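HAD family phosphatase (Pseudomonas syringae pv. tomato, PDB 2ODA) is probably a phosphatase of the haloacid dehalogenase (HAD) superfamily, from a Pseudomonas-specific subfamily thought to have a novel biochemical function. Local coordinates at residues 6-11 / 98-103. Numbering follows the deposited sequence.
Sequences FPALLF and MALNVS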
loop_
_atom_site.group_PDB
_atom_site.type_symbol
_atom_site.label_atom_id
_atom_site.label_comp_id
_atom_site.label_asym_id
_atom_site.label_seq_id
_atom_site.Cartn_x
_atom_site.Cartn_y
_atom_site.Cartn_z
ATOM N N PHE B 6 3.884 -16.056 -0.547
ATOM C CA PHE B 6 3.187 -14.957 0.126
ATOM C C PHE B 6 4.051 -14.374 1.240
ATOM O O PHE B 6 4.490 -15.104 2.140
ATOM C CB PHE B 6 1.828 -15.442 0.681
ATOM C CG PHE B 6 0.930 -16.008 -0.369
ATOM C CD1 PHE B 6 0.159 -15.163 -1.163
ATOM C CD2 PHE B 6 0.857 -17.388 -0.585
ATOM C CE1 PHE B 6 -0.686 -15.670 -2.157
ATOM C CE2 PHE B 6 0.040 -17.903 -1.591
ATOM C CZ PHE B 6 -0.726 -17.034 -2.380
ATOM N N PRO B 7 4.322 -13.060 1.185
ATOM C CA PRO B 7 5.160 -12.462 2.233
ATOM C C PRO B 7 4.469 -12.240 3.587
ATOM O O PRO B 7 5.144 -12.259 4.613
ATOM C CB PRO B 7 5.603 -11.132 1.630
ATOM C CG PRO B 7 4.633 -10.819 0.555
ATOM C CD PRO B 7 3.938 -12.089 0.143
ATOM N N ALA B 8 3.150 -12.057 3.594
ATOM C CA ALA B 8 2.432 -11.768 4.833
ATOM C C ALA B 8 0.950 -12.063 4.614
ATOM O O ALA B 8 0.454 -11.928 3.494
ATOM C CB ALA B 8 2.617 -10.308 5.238
ATOM N N LEU B 9 0.274 -12.443 5.691
ATOM C CA LEU B 9 -1.165 -12.619 5.692
ATOM C C LEU B 9 -1.795 -11.773 6.788
ATOM O O LEU B 9 -1.327 -11.753 7.944
ATOM C CB LEU B 9 -1.555 -14.096 5.864
ATOM C CG LEU B 9 -1.027 -15.138 4.865
ATOM C CD1 LEU B 9 -1.450 -16.543 5.297
ATOM C CD2 LEU B 9 -1.544 -14.859 3.452
ATOM N N LEU B 10 -2.857 -11.063 6.417
ATOM C CA LEU B 10 -3.659 -10.275 7.362
ATOM C C LEU B 10 -4.988 -10.955 7.559
ATOM O O LEU B 10 -5.578 -11.415 6.579
ATOM C CB LEU B 10 -3.898 -8.877 6.800
ATOM C CG LEU B 10 -2.622 -8.119 6.408
ATOM C CD1 LEU B 10 -3.016 -6.722 5.898
ATOM C CD2 LEU B 10 -1.620 -8.029 7.585
ATOM N N PHE B 11 -5.475 -11.008 8.806
ATOM C CA PHE B 11 -6.772 -11.635 9.106
ATOM C C PHE B 11 -7.652 -10.686 9.890
ATOM O O PHE B 11 -7.199 -10.056 10.837
ATOM C CB PHE B 11 -6.588 -12.863 10.014
ATOM C CG PHE B 11 -5.897 -14.015 9.368
ATOM C CD1 PHE B 11 -4.507 -14.129 9.419
ATOM C CD2 PHE B 11 -6.631 -15.026 8.761
ATOM C CE1 PHE B 11 -3.860 -15.238 8.835
ATOM C CE2 PHE B 11 -5.997 -16.142 8.190
ATOM C CZ PHE B 11 -4.609 -16.238 8.239
HETATM N N MSE B 98 3.101 -2.744 7.867
HETATM C CA MSE B 98 4.237 -2.077 8.512
HETATM C C MSE B 98 4.637 -2.694 9.843
HETATM O O MSE B 98 5.834 -2.835 10.135
HETATM C CB MSE B 98 3.966 -0.582 8.655
HETATM C CG MSE B 98 3.980 0.100 7.291
HETATM SE SE MSE B 98 3.675 2.015 7.484
HETATM C CE MSE B 98 1.816 2.060 7.309
ATOM N N ALA B 99 3.637 -3.092 10.626
ATOM C CA ALA B 99 3.851 -3.786 11.899
ATOM C C ALA B 99 4.565 -5.117 11.702
ATOM O O ALA B 99 5.252 -5.583 12.605
ATOM C CB ALA B 99 2.514 -3.991 12.634
ATOM N N LEU B 100 4.400 -5.728 10.523
ATOM C CA LEU B 100 5.093 -6.965 10.158
ATOM C C LEU B 100 6.391 -6.722 9.403
ATOM O O LEU B 100 7.028 -7.671 8.940
ATOM C CB LEU B 100 4.176 -7.849 9.294
ATOM C CG LEU B 100 2.911 -8.412 9.960
ATOM C CD1 LEU B 100 2.036 -9.113 8.926
ATOM C CD2 LEU B 100 3.279 -9.363 11.117
ATOM N N ASN B 101 6.787 -5.457 9.267
ATOM C CA ASN B 101 8.035 -5.083 8.582
ATOM C C ASN B 101 8.070 -5.613 7.149
ATOM O O ASN B 101 9.120 -5.969 6.643
ATOM C CB ASN B 101 9.261 -5.603 9.357
ATOM C CG ASN B 101 9.320 -5.066 10.777
ATOM O OD1 ASN B 101 9.438 -3.864 10.983
ATOM N ND2 ASN B 101 9.225 -5.956 11.759
ATOM N N VAL B 102 6.907 -5.665 6.507
ATOM C CA VAL B 102 6.781 -6.166 5.146
ATOM C C VAL B 102 7.617 -5.308 4.194
ATOM O O VAL B 102 7.615 -4.082 4.291
ATOM C CB VAL B 102 5.273 -6.213 4.750
ATOM C CG1 VAL B 102 5.055 -6.169 3.263
ATOM C CG2 VAL B 102 4.608 -7.471 5.367
ATOM N N SER B 103 8.336 -5.953 3.286
ATOM C CA SER B 103 9.193 -5.192 2.375
ATOM C C SER B 103 8.511 -4.833 1.044
ATOM O O SER B 103 8.948 -3.903 0.356
ATOM C CB SER B 103 10.523 -5.921 2.155
ATOM O OG SER B 103 10.326 -7.105 1.382
#
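Leu100 and Val102, the two side chains that reach across to Ala8 and Leu10, flank Asn101, whose N bonds to Met98 O at 2.9 Å, one of the two bonds of the Schellman motif that ends helix 91-99. Asn101 leaves the helix with positive phi (57°), and Leu100 and Val102, before and after it, both point toward the segment 6-11. Ala8 CB is the meeting point. One branch of Val102, CG2, presses on it at 3.5 Å, closer than usual for two carbons; chi1 of 157° sets CG1 anti to the backbone N and leaves CG2 anti to the carbonyl carbon, facing Ala8. From the Leu100 side, CD1 comes to the same methyl at 3.9 Å and also meets Leu10 CD2 at 4.0 Å, the two leucines sliding past each other in opposite directions. Leu10 extends the contact along helix 91-99, touching Cys93, Ala96 and Leu97, while its backbone pairs with Val109 and Ile111 of the neighbouring strand. The CB of Leu9 points away from segment 98-103, and its side chain touches Leu183 of helix 179-191. Asn101 O makes a weak hydrogen bond to Gln89 NE2 of the second subunit. This is the end of the crossover helix lying against the first strand of the Rossmann-like HAD sheet, at the N-terminal end of this central strand. With no hydrogen bond between the two segments, the join rests on methyl groups in van der Waals contact, held by shape and burial and not by a directional bond.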